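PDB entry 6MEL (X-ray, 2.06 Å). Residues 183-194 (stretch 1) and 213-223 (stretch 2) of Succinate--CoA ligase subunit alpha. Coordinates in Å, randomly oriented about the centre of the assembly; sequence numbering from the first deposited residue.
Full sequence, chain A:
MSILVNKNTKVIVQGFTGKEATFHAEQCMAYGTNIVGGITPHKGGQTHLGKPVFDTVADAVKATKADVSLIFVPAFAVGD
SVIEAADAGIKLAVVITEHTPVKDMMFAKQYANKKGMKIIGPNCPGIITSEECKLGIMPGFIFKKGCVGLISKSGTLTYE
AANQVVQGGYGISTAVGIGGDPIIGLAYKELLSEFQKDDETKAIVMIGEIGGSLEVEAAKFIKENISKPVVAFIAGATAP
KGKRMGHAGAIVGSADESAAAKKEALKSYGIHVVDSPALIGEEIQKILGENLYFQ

Stretch 1, residues 183-194: IIGLAYKELLSE
Stretch 2 213-223: SLEVEAAKFIK

The most distinctive feature of this contact is a lysine lying over an aromatic ring: Lys-189 CG sits 4.0 Å from the centroid of the Phe-221 ring (CG, CD1, CD2, CE1, CE2, CZ), 14° off the ring normal, a CH-pi arrangement. The CA-to-CB bond of Phe-221 (chi1 175°, chi2 89°) points toward stretch 1, while Lys-189, its CA-to-CB bond sideways, runs extended (chi1 m, then t, t, t) across to stretch 2, ending with NZ 4.3 Å from Glu-217 CB. Its ammonium continues to a water that accepts from Lys-189 NZ at 3.2 Å and donates to Glu-217 OE1 at 2.4 Å, so the charges are linked through solvent.

The backbone is two helices, 188-194 and 214-223, running in broadly the same direction at 34° (signed crossing angle -34°), their axes approaching to 10.2 Å. The register is marked by Lys-189 CA and Ala-218 CA, 6.1 Å apart. Residues 183-187 are non-helical, with Ile-184 extended (-132/-179) and Ala-187 at the N-cap (-135/-148). Ala-187 N donates to Glu-190 OE1 at 3.0 Å (154°), tying the helix start to its first turn. Ser-213 (-137/25) is the other N-cap, without a side-chain capping bond.

Apolar packing begins at Leu-214 (m, t), whose CD1 lies 4.1 Å from both Ile-184 CD1 (p, t) and Ala-187 CB. Tyr-188 (chi1 -58°, chi2 -69°) presents its ring edge to Leu-214, CD2 to CB 4.1 Å. The helices are close here: Ala-218 CB lies 4.0 Å from Tyr-188 CB. One turn on, Leu-192 CD1 (m, t) meets Ile-222 CG1 (m, t) at 3.6 Å.

Ser-193 (chi1 m) borders the Phe-221 ring: its OG donates to Lys-189 O at 2.9 Å and lies 3.4 Å from Phe-221 CZ, at the ring edge. The contact buries 518 Å², both sides summed.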

# COMPACT_ATOMS: atom_id res chain seq x y z
N ILE A 183 -5.59 -5.62 2.43
CA ILE A 183 -6.66 -6.33 3.15
C ILE A 183 -7.06 -5.51 4.39
O ILE A 183 -6.21 -5.22 5.23
CB ILE A 183 -6.20 -7.73 3.57
CG1 ILE A 183 -5.75 -8.60 2.40
CG2 ILE A 183 -7.26 -8.43 4.41
CD1 ILE A 183 -5.19 -9.94 2.87
N ILE A 184 -8.36 -5.20 4.49
CA ILE A 184 -8.92 -4.48 5.59
C ILE A 184 -10.15 -5.23 6.04
O ILE A 184 -10.46 -6.30 5.53
CB ILE A 184 -9.24 -3.02 5.18
CG1 ILE A 184 -10.15 -2.96 3.95
CG2 ILE A 184 -7.96 -2.21 4.97
CD1 ILE A 184 -10.75 -1.60 3.72
N GLY A 185 -10.83 -4.70 7.05
CA GLY A 185 -11.98 -5.34 7.62
C GLY A 185 -13.27 -4.78 7.05
O GLY A 185 -13.50 -4.85 5.82
N LEU A 186 -14.12 -4.25 7.93
CA LEU A 186 -15.34 -3.61 7.50
C LEU A 186 -15.00 -2.52 6.46
O LEU A 186 -14.02 -1.76 6.60
CB LEU A 186 -16.04 -2.97 8.70
CG LEU A 186 -16.55 -3.91 9.78
CD1 LEU A 186 -17.12 -3.12 10.94
CD2 LEU A 186 -17.59 -4.88 9.26
N ALA A 187 -15.82 -2.43 5.41
CA ALA A 187 -15.61 -1.42 4.38
C ALA A 187 -16.94 -0.73 4.01
O ALA A 187 -17.82 -0.60 4.82
CB ALA A 187 -14.93 -2.08 3.22
N TYR A 188 -17.09 -0.33 2.75
CA TYR A 188 -18.20 0.53 2.34
C TYR A 188 -19.54 -0.20 2.51
O TYR A 188 -20.48 0.36 3.08
CB TYR A 188 -18.02 1.00 0.88
CG TYR A 188 -16.73 1.75 0.69
CD1 TYR A 188 -16.54 3.00 1.25
CD2 TYR A 188 -15.65 1.16 0.05
CE1 TYR A 188 -15.33 3.66 1.15
CE2 TYR A 188 -14.44 1.81 -0.06
CZ TYR A 188 -14.28 3.07 0.47
OH TYR A 188 -13.09 3.74 0.30
N LYS A 189 -19.64 -1.44 2.04
CA LYS A 189 -20.96 -2.12 2.01
C LYS A 189 -21.52 -2.27 3.42
O LYS A 189 -22.67 -1.94 3.65
CB LYS A 189 -20.86 -3.53 1.44
CG LYS A 189 -20.63 -3.55 -0.06
CD LYS A 189 -20.51 -4.95 -0.63
CE LYS A 189 -20.64 -4.85 -2.13
NZ LYS A 189 -20.29 -6.14 -2.79
N GLU A 190 -20.70 -2.79 4.34
CA GLU A 190 -21.14 -3.08 5.70
C GLU A 190 -21.49 -1.78 6.43
O GLU A 190 -22.50 -1.69 7.12
CB GLU A 190 -20.05 -3.80 6.50
CG GLU A 190 -19.66 -5.16 5.92
CD GLU A 190 -18.58 -5.20 4.84
OE1 GLU A 190 -18.06 -4.13 4.29
OE2 GLU A 190 -18.20 -6.33 4.55
N LEU A 191 -20.63 -0.76 6.27
CA LEU A 191 -20.83 0.47 6.99
C LEU A 191 -21.96 1.31 6.38
O LEU A 191 -22.71 1.97 7.10
CB LEU A 191 -19.50 1.24 7.05
CG LEU A 191 -18.43 0.54 7.88
CD1 LEU A 191 -17.12 1.29 7.82
CD2 LEU A 191 -18.88 0.41 9.31
N LEU A 192 -22.10 1.29 5.05
CA LEU A 192 -23.25 1.98 4.42
C LEU A 192 -24.56 1.35 4.91
O LEU A 192 -25.50 2.10 5.22
CB LEU A 192 -23.15 1.91 2.90
CG LEU A 192 -22.10 2.78 2.23
CD1 LEU A 192 -21.84 2.29 0.82
CD2 LEU A 192 -22.53 4.23 2.18
N SER A 193 -24.61 0.02 5.07
CA SER A 193 -25.82 -0.64 5.63
C SER A 193 -26.09 -0.19 7.06
O SER A 193 -27.23 0.01 7.41
CB SER A 193 -25.73 -2.14 5.60
OG SER A 193 -25.47 -2.56 4.28
N GLU A 194 -25.05 -0.11 7.91
CA GLU A 194 -25.23 0.42 9.27
C GLU A 194 -25.82 1.84 9.23
O GLU A 194 -26.71 2.14 10.01
CB GLU A 194 -23.92 0.43 10.05
CG GLU A 194 -23.47 -0.96 10.44
CD GLU A 194 -24.20 -1.55 11.64
OE1 GLU A 194 -24.86 -0.80 12.42
OE2 GLU A 194 -24.06 -2.74 11.82
N SER A 213 -10.84 -2.72 -5.97
CA SER A 213 -12.08 -2.29 -6.66
C SER A 213 -13.26 -2.22 -5.69
O SER A 213 -14.41 -2.30 -6.11
CB SER A 213 -12.37 -3.23 -7.84
OG SER A 213 -12.51 -4.56 -7.35
N LEU A 214 -12.99 -2.02 -4.40
CA LEU A 214 -14.09 -1.93 -3.40
C LEU A 214 -15.09 -0.82 -3.80
O LEU A 214 -16.33 -1.02 -3.68
CB LEU A 214 -13.55 -1.66 -1.99
CG LEU A 214 -12.91 -2.86 -1.27
CD1 LEU A 214 -12.38 -2.40 0.08
CD2 LEU A 214 -13.89 -4.02 -1.06
N GLU A 215 -14.57 0.32 -4.26
CA GLU A 215 -15.43 1.48 -4.54
C GLU A 215 -16.27 1.24 -5.81
O GLU A 215 -17.38 1.76 -5.91
CB GLU A 215 -14.57 2.76 -4.62
CG GLU A 215 -13.82 3.09 -3.34
CD GLU A 215 -12.41 2.53 -3.27
OE1 GLU A 215 -12.13 1.50 -3.94
OE2 GLU A 215 -11.57 3.13 -2.58
N VAL A 216 -15.77 0.46 -6.76
CA VAL A 216 -16.56 0.07 -7.97
C VAL A 216 -17.73 -0.82 -7.53
O VAL A 216 -18.87 -0.53 -7.80
CB VAL A 216 -15.70 -0.66 -9.02
CG1 VAL A 216 -16.52 -1.18 -10.23
CG2 VAL A 216 -14.56 0.22 -9.50
N GLU A 217 -17.43 -1.89 -6.79
CA GLU A 217 -18.44 -2.82 -6.29
C GLU A 217 -19.47 -2.10 -5.40
O GLU A 217 -20.65 -2.48 -5.44
CB GLU A 217 -17.83 -4.00 -5.52
CG GLU A 217 -17.03 -4.93 -6.43
CD GLU A 217 -15.99 -5.81 -5.74
OE1 GLU A 217 -15.96 -5.87 -4.49
OE2 GLU A 217 -15.20 -6.46 -6.47
N ALA A 218 -19.02 -1.10 -4.62
CA ALA A 218 -19.94 -0.33 -3.75
C ALA A 218 -21.01 0.42 -4.57
O ALA A 218 -22.08 0.68 -4.07
CB ALA A 218 -19.18 0.66 -2.89
N ALA A 219 -20.71 0.76 -5.80
CA ALA A 219 -21.58 1.65 -6.58
C ALA A 219 -22.94 0.97 -6.84
O ALA A 219 -24.00 1.49 -6.53
CB ALA A 219 -20.91 2.05 -7.84
N LYS A 220 -22.89 -0.25 -7.35
CA LYS A 220 -24.09 -1.00 -7.64
C LYS A 220 -24.83 -1.31 -6.34
O LYS A 220 -26.04 -1.20 -6.26
CB LYS A 220 -23.74 -2.31 -8.32
CG LYS A 220 -24.96 -3.09 -8.78
CD LYS A 220 -24.59 -4.50 -9.08
CE LYS A 220 -25.01 -4.89 -10.47
NZ LYS A 220 -25.24 -6.35 -10.50
N PHE A 221 -24.06 -1.70 -5.32
CA PHE A 221 -24.61 -1.97 -4.03
C PHE A 221 -25.41 -0.77 -3.53
O PHE A 221 -26.48 -0.95 -2.95
CB PHE A 221 -23.51 -2.38 -3.06
CG PHE A 221 -23.99 -2.56 -1.65
CD1 PHE A 221 -24.46 -3.80 -1.23
CD2 PHE A 221 -24.04 -1.49 -0.78
CE1 PHE A 221 -24.94 -3.95 0.07
CE2 PHE A 221 -24.52 -1.65 0.52
CZ PHE A 221 -24.96 -2.88 0.93
N ILE A 222 -24.86 0.45 -3.64
CA ILE A 222 -25.56 1.67 -3.21
C ILE A 222 -26.91 1.80 -3.95
O ILE A 222 -27.98 1.98 -3.35
CB ILE A 222 -24.65 2.91 -3.36
CG1 ILE A 222 -23.57 2.92 -2.26
CG2 ILE A 222 -25.45 4.20 -3.34
CD1 ILE A 222 -22.34 3.69 -2.65
N LYS A 223 -26.85 1.70 -5.28
CA LYS A 223 -28.05 1.82 -6.09
C LYS A 223 -29.14 0.87 -5.59
O LYS A 223 -30.25 1.26 -5.44
CB LYS A 223 -27.72 1.49 -7.55
CG LYS A 223 -28.90 1.63 -8.51
CD LYS A 223 -29.38 3.04 -8.60
CE LYS A 223 -30.30 3.23 -9.79
NZ LYS A 223 -31.32 4.27 -9.51
O HOH W 1 -17.21 -5.49 -2.46